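Local coordinates for protein 3-phosphoshikimate 1-carboxyvinyltransferase (Streptomyces sviceus, PDB 7M0O) that probably transfers the enolpyruvyl group of phosphoenolpyruvate to the 5-hydroxyl of shikimate-3-phosphate, the sixth step of chorismate biosynthesis, at residues D222-S227 with D365-M370; V321-R326 with V390-P395. One frame throughout, in Å; residues are numbered along the deposited sequence.

Contact 1: D222-S227 with D365-M370; sequences DASTAS and DHRIVM. With PO4 (phosphate ion), chain B.
Phosphate O3 is gripped by two neighbours on one helix, His366 and Arg367, the second of which also packs against Ser224 across the contact. His366 NE2 donates to O3 over 2.9 Å, with the phosphate at the edge of the imidazole ring, and Arg367 NH2 reaches the same oxygen at 3.0 Å. The guanidinium adds a straighter bond from NE to phosphate O2 (2.8 Å, 163°), so it meets the ion edge-on through two nitrogens. A bend in the arginine chain at CB-CG (chi2 -135°) swings this end toward 222-227. There Ser224 CB lies 3.6 Å from Arg367 NH1, with Ser224 OG over one guanidinium face and His366 NE2 over the opposite one; OG itself bonds to Asp254. Water completes the join: one molecule takes a hydrogen from Arg367 NH2 and gives one to Asp222 OD2 at 2.8 Å, and a second links Arg367 NH1 to Thr225 OG1. Asp222 also N-caps its helix, OD1 accepting from Thr225 N at 2.9 Å. With an alanine here instead of Arg367, the phosphate would probably lose the bonds of NE and NH2, both waters would lack their arginine donor, and a gap would open beside Ser224. Arg367 is a predicted phosphoenolpyruvate ligand, so the ion, probably from the crystallisation liquor, may mimic an anionic group of that substrate. The contact joins the first turns of helices 223-235 and 366-375, with helix 326-336 touching Arg367 and Ile368, and helix 397-406 packing on Val369 and Met370.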
ATOM      1  N   ASP A 222       7.001  -3.027   0.686  1.00 12.51           N
ATOM      2  CA  ASP A 222       6.534  -1.762   0.138  1.00 10.09           C
ATOM      3  C   ASP A 222       7.574  -1.200  -0.827  1.00 10.99           C
ATOM      4  O   ASP A 222       8.718  -0.925  -0.445  1.00 11.06           O
ATOM      5  CB  ASP A 222       6.239  -0.770   1.262  1.00 13.22           C
ATOM      6  CG  ASP A 222       5.488   0.453   0.780  1.00 17.12           C
ATOM      7  OD1 ASP A 222       6.070   1.253   0.020  1.00 14.30           O
ATOM      8  OD2 ASP A 222       4.318   0.631   1.181  1.00 18.40           O
ATOM      9  N   ALA A 223       7.168  -1.036  -2.082  1.00 10.33           N
ATOM     10  CA  ALA A 223       8.097  -0.601  -3.119  1.00  8.94           C
ATOM     11  C   ALA A 223       8.394   0.891  -3.049  1.00  8.54           C
ATOM     12  O   ALA A 223       9.466   1.328  -3.485  1.00 11.52           O
ATOM     13  CB  ALA A 223       7.548  -0.963  -4.503  1.00 10.01           C
ATOM     14  N   SER A 224       7.462   1.687  -2.527  1.00  9.89           N
ATOM     15  CA  SER A 224       7.729   3.107  -2.323  1.00  9.29           C
ATOM     16  C   SER A 224       8.780   3.305  -1.241  1.00  9.82           C
ATOM     17  O   SER A 224       9.710   4.103  -1.395  1.00 10.88           O
ATOM     18  CB  SER A 224       6.427   3.821  -1.947  1.00 12.98           C
ATOM     19  OG  SER A 224       5.395   3.506  -2.860  1.00 15.26           O
ATOM     20  N   THR A 225       8.655   2.556  -0.147  1.00 11.50           N
ATOM     21  CA  THR A 225       9.685   2.537   0.887  1.00 10.82           C
ATOM     22  C   THR A 225      11.018   2.053   0.327  1.00 10.05           C
ATOM     23  O   THR A 225      12.078   2.579   0.683  1.00 10.56           O
ATOM     24  CB  THR A 225       9.222   1.637   2.032  1.00  9.95           C
ATOM     25  OG1 THR A 225       8.098   2.250   2.666  1.00 13.26           O
ATOM     26  CG2 THR A 225      10.338   1.408   3.056  1.00 10.94           C
ATOM     27  N   ALA A 226      10.980   1.075  -0.585  1.00  8.84           N
ATOM     28  CA  ALA A 226      12.213   0.545  -1.148  1.00 10.97           C
ATOM     29  C   ALA A 226      12.951   1.570  -1.998  1.00 12.48           C
ATOM     30  O   ALA A 226      14.173   1.456  -2.141  1.00 10.12           O
ATOM     31  CB  ALA A 226      11.936  -0.703  -1.996  1.00 11.16           C
ATOM     32  N   SER A 227      12.251   2.578  -2.529  1.00 10.59           N
ATOM     33  CA  SER A 227      12.892   3.499  -3.462  1.00  8.09           C
ATOM     34  C   SER A 227      14.035   4.244  -2.800  1.00  8.38           C
ATOM     35  O   SER A 227      15.049   4.510  -3.452  1.00  9.29           O
ATOM     36  CB  SER A 227      11.870   4.503  -4.036  1.00 10.88           C
ATOM     37  OG  SER A 227      11.487   5.522  -3.123  1.00  9.91           O
ATOM     38  N   ASP A 365       5.338  15.721   5.639  1.00 11.96           N
ATOM     39  CA  ASP A 365       5.282  14.736   4.561  1.00 17.13           C
ATOM     40  C   ASP A 365       6.404  13.711   4.709  1.00 11.76           C
ATOM     41  O   ASP A 365       7.590  14.052   4.585  1.00 13.35           O
ATOM     42  CB  ASP A 365       5.383  15.426   3.200  1.00 14.71           C
ATOM     43  CG  ASP A 365       4.977  14.519   2.057  1.00 16.66           C
ATOM     44  OD1 ASP A 365       5.378  13.337   2.051  1.00 20.36           O
ATOM     45  OD2 ASP A 365       4.243  14.995   1.169  1.00 19.57           O
ATOM     46  N   HIS A 366       6.008  12.453   4.950  1.00 14.38           N
ATOM     47  CA  HIS A 366       6.956  11.347   5.129  1.00 13.00           C
ATOM     48  C   HIS A 366       7.940  11.214   3.965  1.00 13.73           C
ATOM     49  O   HIS A 366       9.125  10.915   4.175  1.00 11.34           O
ATOM     50  CB  HIS A 366       6.194  10.035   5.329  1.00 14.27           C
ATOM     51  CG  HIS A 366       5.104   9.786   4.329  1.00 14.13           C
ATOM     52  ND1 HIS A 366       4.034  10.644   4.144  1.00 18.64           N
ATOM     53  CD2 HIS A 366       4.913   8.760   3.469  1.00 17.64           C
ATOM     54  CE1 HIS A 366       3.239  10.153   3.211  1.00 16.95           C
ATOM     55  NE2 HIS A 366       3.750   9.013   2.783  1.00 13.69           N
ATOM     56  N   ARG A 367       7.471  11.427   2.731  1.00 11.35           N
ATOM     57  CA  ARG A 367       8.353  11.264   1.575  1.00 13.41           C
ATOM     58  C   ARG A 367       9.371  12.398   1.443  1.00 10.54           C
ATOM     59  O   ARG A 367      10.451  12.180   0.899  1.00 12.69           O
ATOM     60  CB  ARG A 367       7.527  11.143   0.297  1.00 11.00           C
ATOM     61  CG  ARG A 367       6.399  10.113   0.430  1.00 12.74           C
ATOM     62  CD  ARG A 367       6.285   9.198  -0.779  1.00 13.60           C
ATOM     63  NE  ARG A 367       5.275   8.181  -0.492  1.00 17.01           N
ATOM     64  CZ  ARG A 367       5.551   6.975   0.000  1.00 13.43           C
ATOM     65  NH1 ARG A 367       6.814   6.622   0.244  1.00 11.56           N
ATOM     66  NH2 ARG A 367       4.572   6.130   0.265  1.00 12.69           N
ATOM     67  N   ILE A 368       9.070  13.603   1.935  1.00 11.59           N
ATOM     68  CA  ILE A 368      10.090  14.650   1.948  1.00 12.52           C
ATOM     69  C   ILE A 368      11.216  14.282   2.917  1.00 10.71           C
ATOM     70  O   ILE A 368      12.400  14.440   2.602  1.00 12.18           O
ATOM     71  CB  ILE A 368       9.467  16.022   2.282  1.00 12.53           C
ATOM     72  CG1 ILE A 368       8.401  16.406   1.253  1.00 13.87           C
ATOM     73  CG2 ILE A 368      10.555  17.114   2.369  1.00 12.72           C
ATOM     74  CD1 ILE A 368       8.916  16.491  -0.196  1.00 13.51           C
ATOM     75  N   VAL A 369      10.874  13.765   4.103  1.00 11.42           N
ATOM     76  CA  VAL A 369      11.905  13.382   5.068  1.00 11.25           C
ATOM     77  C   VAL A 369      12.720  12.202   4.545  1.00 13.78           C
ATOM     78  O   VAL A 369      13.956  12.212   4.580  1.00 10.84           O
ATOM     79  CB  VAL A 369      11.272  13.065   6.438  1.00  9.49           C
ATOM     80  CG1 VAL A 369      12.336  12.465   7.383  1.00 12.96           C
ATOM     81  CG2 VAL A 369      10.698  14.331   7.038  1.00 10.91           C
ATOM     82  N   MET A 370      12.042  11.159   4.058  1.00 11.55           N
ATOM     83  CA  MET A 370      12.782   9.978   3.626  1.00 12.38           C
ATOM     84  C   MET A 370      13.656  10.288   2.417  1.00 10.07           C
ATOM     85  O   MET A 370      14.780   9.786   2.309  1.00  9.68           O
ATOM     86  CB  MET A 370      11.813   8.828   3.345  1.00 11.65           C
ATOM     87  CG  MET A 370      11.196   8.276   4.637  1.00 10.09           C
ATOM     88  SD  MET A 370      10.220   6.768   4.479  1.00 15.64           S
ATOM     89  CE  MET A 370       8.739   7.385   3.725  1.00 17.57           C
TER
HETATM   90  P   PO4 B 501       1.566   8.479  -0.190  1.00 17.89           P
HETATM   91  O1  PO4 B 501       1.049   7.568  -1.272  1.00 28.05           O
HETATM   92  O2  PO4 B 501       2.691   9.294  -0.777  1.00 17.44           O
HETATM   93  O3  PO4 B 501       2.044   7.629   0.963  1.00 24.73           O
HETATM   94  O4  PO4 B 501       0.420   9.359   0.237  1.00 27.02           O
HETATM   95  O   HOH W   1       4.276   3.437   1.188  1.00 22.17           O
HETATM   96  O   HOH W   2       6.659   4.405   2.122  1.00 16.85           O

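Contact 2: V321-R326 with V390-P395; sequences VKECDR and VRKTFP. With PO4 (phosphate ion), chain B.
Charge pairing between Glu323 and Lys392 is what directly joins the two segments, and it is loose: OE1 and NZ form a long salt bridge of 3.9 Å at the protein surface. Both side chains are extended beyond CG and approach at a slant, reaching toward each other from loops whose nearest CA atoms, those of Glu323 and Lys392, are 12.6 Å apart. Water-mediated bonding closes the remaining distance. One water donates to Glu323 OE1 at 2.5 Å and accepts from Lys392 NZ at 2.6 Å, a bridge that runs beside the ion pair; Lys392 NZ has a further, weak bond to Gly364 O.

The phosphate draws its bonds here from 321-326. Arg326 is straight from CG to NE (chi2 179°) and presents the edge of its guanidinium, NH1 and NH2 both donating to phosphate O2, the latter at 2.8 Å. Lys322 NZ makes a weak bond to phosphate O4 (3.3 Å). Bends at chi2 and chi3 fold the lysine back, laying its CE over a face of the Arg326 guanidinium, 3.6 Å above the plane. From the other segment, Thr393 CG2 comes to 4.1 Å from phosphate O3, a contact without a hydrogen bond. Lys322 is a predicted shikimate-3-phosphate ligand, and Arg326 and Lys392 are predicted to bind phosphoenolpyruvate, so these positive groups probably line an anion-binding cleft. Segment 321-326 leads from strand 311-314 into helix 326-336, and 390-395 from strand 383-384 into helix 397-406, with helix 366-375 touching Arg326, Val390 and Thr393.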
ATOM      1  N   VAL A 321      -1.012  18.140  -5.539  1.00 21.69           N
ATOM      2  CA  VAL A 321      -2.308  18.087  -4.885  1.00 30.83           C
ATOM      3  C   VAL A 321      -2.351  16.995  -3.818  1.00 29.04           C
ATOM      4  O   VAL A 321      -3.428  16.541  -3.436  1.00 30.23           O
ATOM      5  CB  VAL A 321      -3.429  17.923  -5.920  1.00 28.00           C
ATOM      6  CG1 VAL A 321      -3.355  19.051  -6.932  1.00 29.41           C
ATOM      7  CG2 VAL A 321      -3.294  16.581  -6.636  1.00 25.99           C
ATOM      8  N   LYS A 322      -1.190  16.563  -3.334  1.00 28.85           N
ATOM      9  CA  LYS A 322      -1.122  15.751  -2.127  1.00 21.59           C
ATOM     10  C   LYS A 322      -1.435  16.662  -0.940  1.00 30.70           C
ATOM     11  O   LYS A 322      -1.843  17.815  -1.102  1.00 30.35           O
ATOM     12  CB  LYS A 322       0.245  15.082  -1.995  1.00 24.42           C
ATOM     13  CG  LYS A 322       0.696  14.280  -3.218  1.00 22.80           C
ATOM     14  CD  LYS A 322      -0.145  13.034  -3.431  1.00 25.73           C
ATOM     15  CE  LYS A 322       0.048  12.032  -2.308  1.00 29.16           C
ATOM     16  NZ  LYS A 322      -0.668  10.754  -2.590  1.00 32.11           N
ATOM     17  N   GLU A 323      -1.232  16.161   0.285  1.00 23.51           N
ATOM     18  CA  GLU A 323      -1.548  16.990   1.444  1.00 28.66           C
ATOM     19  C   GLU A 323      -0.601  18.180   1.534  1.00 27.94           C
ATOM     20  O   GLU A 323      -0.974  19.234   2.066  1.00 31.22           O
ATOM     21  CB  GLU A 323      -1.529  16.143   2.717  1.00 36.81           C
ATOM     22  CG  GLU A 323      -2.715  15.170   2.788  1.00 36.80           C
ATOM     23  CD  GLU A 323      -2.855  14.471   4.128  1.00 39.59           C
ATOM     24  OE1 GLU A 323      -1.853  14.366   4.863  1.00 34.64           O
ATOM     25  OE2 GLU A 323      -3.979  14.026   4.451  1.00 44.08           O
ATOM     26  N   CYS A 324       0.601  18.046   0.985  1.00 22.47           N
ATOM     27  CA  CYS A 324       1.460  19.182   0.705  1.00 21.06           C
ATOM     28  C   CYS A 324       1.799  19.158  -0.780  1.00 17.82           C
ATOM     29  O   CYS A 324       1.751  18.103  -1.425  1.00 20.81           O
ATOM     30  CB  CYS A 324       2.751  19.164   1.583  1.00 28.26           C
ATOM     31  SG  CYS A 324       4.136  18.005   1.163  1.00 32.85           S
ATOM     32  N   ASP A 325       2.092  20.329  -1.333  1.00 21.34           N
ATOM     33  CA  ASP A 325       2.580  20.410  -2.709  1.00 20.05           C
ATOM     34  C   ASP A 325       4.011  19.883  -2.706  1.00 12.57           C
ATOM     35  O   ASP A 325       4.933  20.574  -2.283  1.00 14.74           O
ATOM     36  CB  ASP A 325       2.491  21.842  -3.236  1.00 17.73           C
ATOM     37  CG  ASP A 325       2.873  21.957  -4.721  1.00 21.05           C
ATOM     38  OD1 ASP A 325       3.731  21.172  -5.170  1.00 18.47           O
ATOM     39  OD2 ASP A 325       2.334  22.836  -5.439  1.00 19.02           O
ATOM     40  N   ARG A 326       4.197  18.648  -3.181  1.00 16.91           N
ATOM     41  CA  ARG A 326       5.502  17.994  -3.107  1.00 14.02           C
ATOM     42  C   ARG A 326       6.483  18.538  -4.129  1.00 15.98           C
ATOM     43  O   ARG A 326       7.699  18.495  -3.895  1.00 15.38           O
ATOM     44  CB  ARG A 326       5.362  16.481  -3.311  1.00 16.17           C
ATOM     45  CG  ARG A 326       4.805  15.749  -2.119  1.00 18.30           C
ATOM     46  CD  ARG A 326       4.662  14.265  -2.384  1.00 15.38           C
ATOM     47  NE  ARG A 326       4.227  13.588  -1.173  1.00 17.44           N
ATOM     48  CZ  ARG A 326       3.787  12.335  -1.112  1.00 18.32           C
ATOM     49  NH1 ARG A 326       3.694  11.591  -2.200  1.00 14.36           N
ATOM     50  NH2 ARG A 326       3.439  11.820   0.057  1.00 16.67           N
ATOM     51  N   VAL A 390       7.759  10.207   9.274  1.00 16.98           N
ATOM     52  CA  VAL A 390       8.003   8.943   8.581  1.00 13.90           C
ATOM     53  C   VAL A 390       7.111   7.829   9.110  1.00 18.46           C
ATOM     54  O   VAL A 390       6.880   6.839   8.411  1.00 14.54           O
ATOM     55  CB  VAL A 390       9.482   8.503   8.684  1.00 16.37           C
ATOM     56  CG1 VAL A 390      10.415   9.530   8.086  1.00 15.54           C
ATOM     57  CG2 VAL A 390       9.868   8.180  10.143  1.00 15.31           C
ATOM     58  N   ARG A 391       6.583   7.980  10.331  1.00 19.72           N
ATOM     59  CA  ARG A 391       5.740   6.943  10.907  1.00 18.68           C
ATOM     60  C   ARG A 391       4.444   6.760  10.132  1.00 17.95           C
ATOM     61  O   ARG A 391       3.774   5.737  10.309  1.00 18.34           O
ATOM     62  CB  ARG A 391       5.460   7.269  12.374  1.00 18.25           C
ATOM     63  CG  ARG A 391       6.734   7.268  13.210  1.00 24.94           C
ATOM     64  CD  ARG A 391       6.448   7.273  14.698  1.00 27.84           C
ATOM     65  NE  ARG A 391       5.805   8.498  15.137  1.00 29.26           N
ATOM     66  CZ  ARG A 391       4.717   8.526  15.895  1.00 33.20           C
ATOM     67  NH1 ARG A 391       4.155   7.390  16.286  1.00 33.43           N
ATOM     68  NH2 ARG A 391       4.191   9.685  16.260  1.00 35.96           N
ATOM     69  N   LYS A 392       4.077   7.724   9.282  1.00 20.51           N
ATOM     70  CA  LYS A 392       2.899   7.543   8.440  1.00 21.14           C
ATOM     71  C   LYS A 392       2.976   6.268   7.613  1.00 18.81           C
ATOM     72  O   LYS A 392       1.940   5.650   7.345  1.00 20.72           O
ATOM     73  CB  LYS A 392       2.699   8.752   7.531  1.00 16.27           C
ATOM     74  CG  LYS A 392       2.335  10.028   8.318  1.00 19.61           C
ATOM     75  CD  LYS A 392       2.159  11.225   7.406  1.00 25.94           C
ATOM     76  CE  LYS A 392       1.634  12.429   8.181  1.00 24.76           C
ATOM     77  NZ  LYS A 392       1.016  13.438   7.275  1.00 36.04           N
ATOM     78  N   THR A 393       4.179   5.845   7.198  1.00 17.06           N
ATOM     79  CA  THR A 393       4.307   4.603   6.423  1.00 15.45           C
ATOM     80  C   THR A 393       5.391   3.642   6.891  1.00 16.77           C
ATOM     81  O   THR A 393       5.392   2.494   6.439  1.00 16.35           O
ATOM     82  CB  THR A 393       4.577   4.890   4.934  1.00 18.39           C
ATOM     83  OG1 THR A 393       5.817   5.603   4.791  1.00 16.79           O
ATOM     84  CG2 THR A 393       3.442   5.677   4.295  1.00 16.66           C
ATOM     85  N   PHE A 394       6.315   4.057   7.749  1.00 19.86           N
ATOM     86  CA  PHE A 394       7.443   3.200   8.087  1.00 14.41           C
ATOM     87  C   PHE A 394       7.971   3.660   9.439  1.00 16.35           C
ATOM     88  O   PHE A 394       8.887   4.493   9.498  1.00 13.46           O
ATOM     89  CB  PHE A 394       8.522   3.277   6.993  1.00 16.56           C
ATOM     90  CG  PHE A 394       9.648   2.262   7.137  1.00 12.49           C
ATOM     91  CD1 PHE A 394       9.615   1.265   8.104  1.00 17.90           C
ATOM     92  CD2 PHE A 394      10.748   2.334   6.294  1.00 12.94           C
ATOM     93  CE1 PHE A 394      10.681   0.346   8.231  1.00 17.97           C
ATOM     94  CE2 PHE A 394      11.808   1.433   6.412  1.00 13.77           C
ATOM     95  CZ  PHE A 394      11.770   0.437   7.377  1.00 14.99           C
ATOM     96  N   PRO A 395       7.379   3.185  10.538  1.00 18.53           N
ATOM     97  CA  PRO A 395       7.819   3.646  11.865  1.00 18.89           C
ATOM     98  C   PRO A 395       9.301   3.428  12.118  1.00 18.48           C
ATOM     99  O   PRO A 395       9.930   4.262  12.774  1.00 23.87           O
ATOM    100  CB  PRO A 395       6.946   2.820  12.825  1.00 23.22           C
ATOM    101  CG  PRO A 395       5.718   2.501  12.019  1.00 23.58           C
ATOM    102  CD  PRO A 395       6.222   2.275  10.620  1.00 21.84           C
TER
HETATM  103  P   PO4 B 501       1.566   8.479  -0.190  1.00 17.89           P
HETATM  104  O1  PO4 B 501       1.049   7.568  -1.272  1.00 28.05           O
HETATM  105  O2  PO4 B 501       2.691   9.294  -0.777  1.00 17.44           O
HETATM  106  O3  PO4 B 501       2.044   7.629   0.963  1.00 24.73           O
HETATM  107  O4  PO4 B 501       0.420   9.359   0.237  1.00 27.02           O
HETATM  108  O   HOH W   3      -1.559  13.415   7.154  1.00 41.29           O

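The centres of contacts 1 and 2 lie about 8 Å apart, on the same side of the chain's centre, and one phosphate ion touches both. Their segments alternate along the chain: 222-227, 321-326, 365-370, 390-395. They also touch directly: Asp365 OD2 makes a 2.7 Å salt bridge with Arg326 NE, and Thr225 CG2 packs on Phe394 CD2 at 3.4 Å. Between 321-326 and 365-370 the chain forms helix 326-336 and strands 340-344 and 347-351 of one mixed sheet. Residues far apart in sequence are thus brought round one anion, consistent with a shared substrate site near Asp295, the predicted proton acceptor.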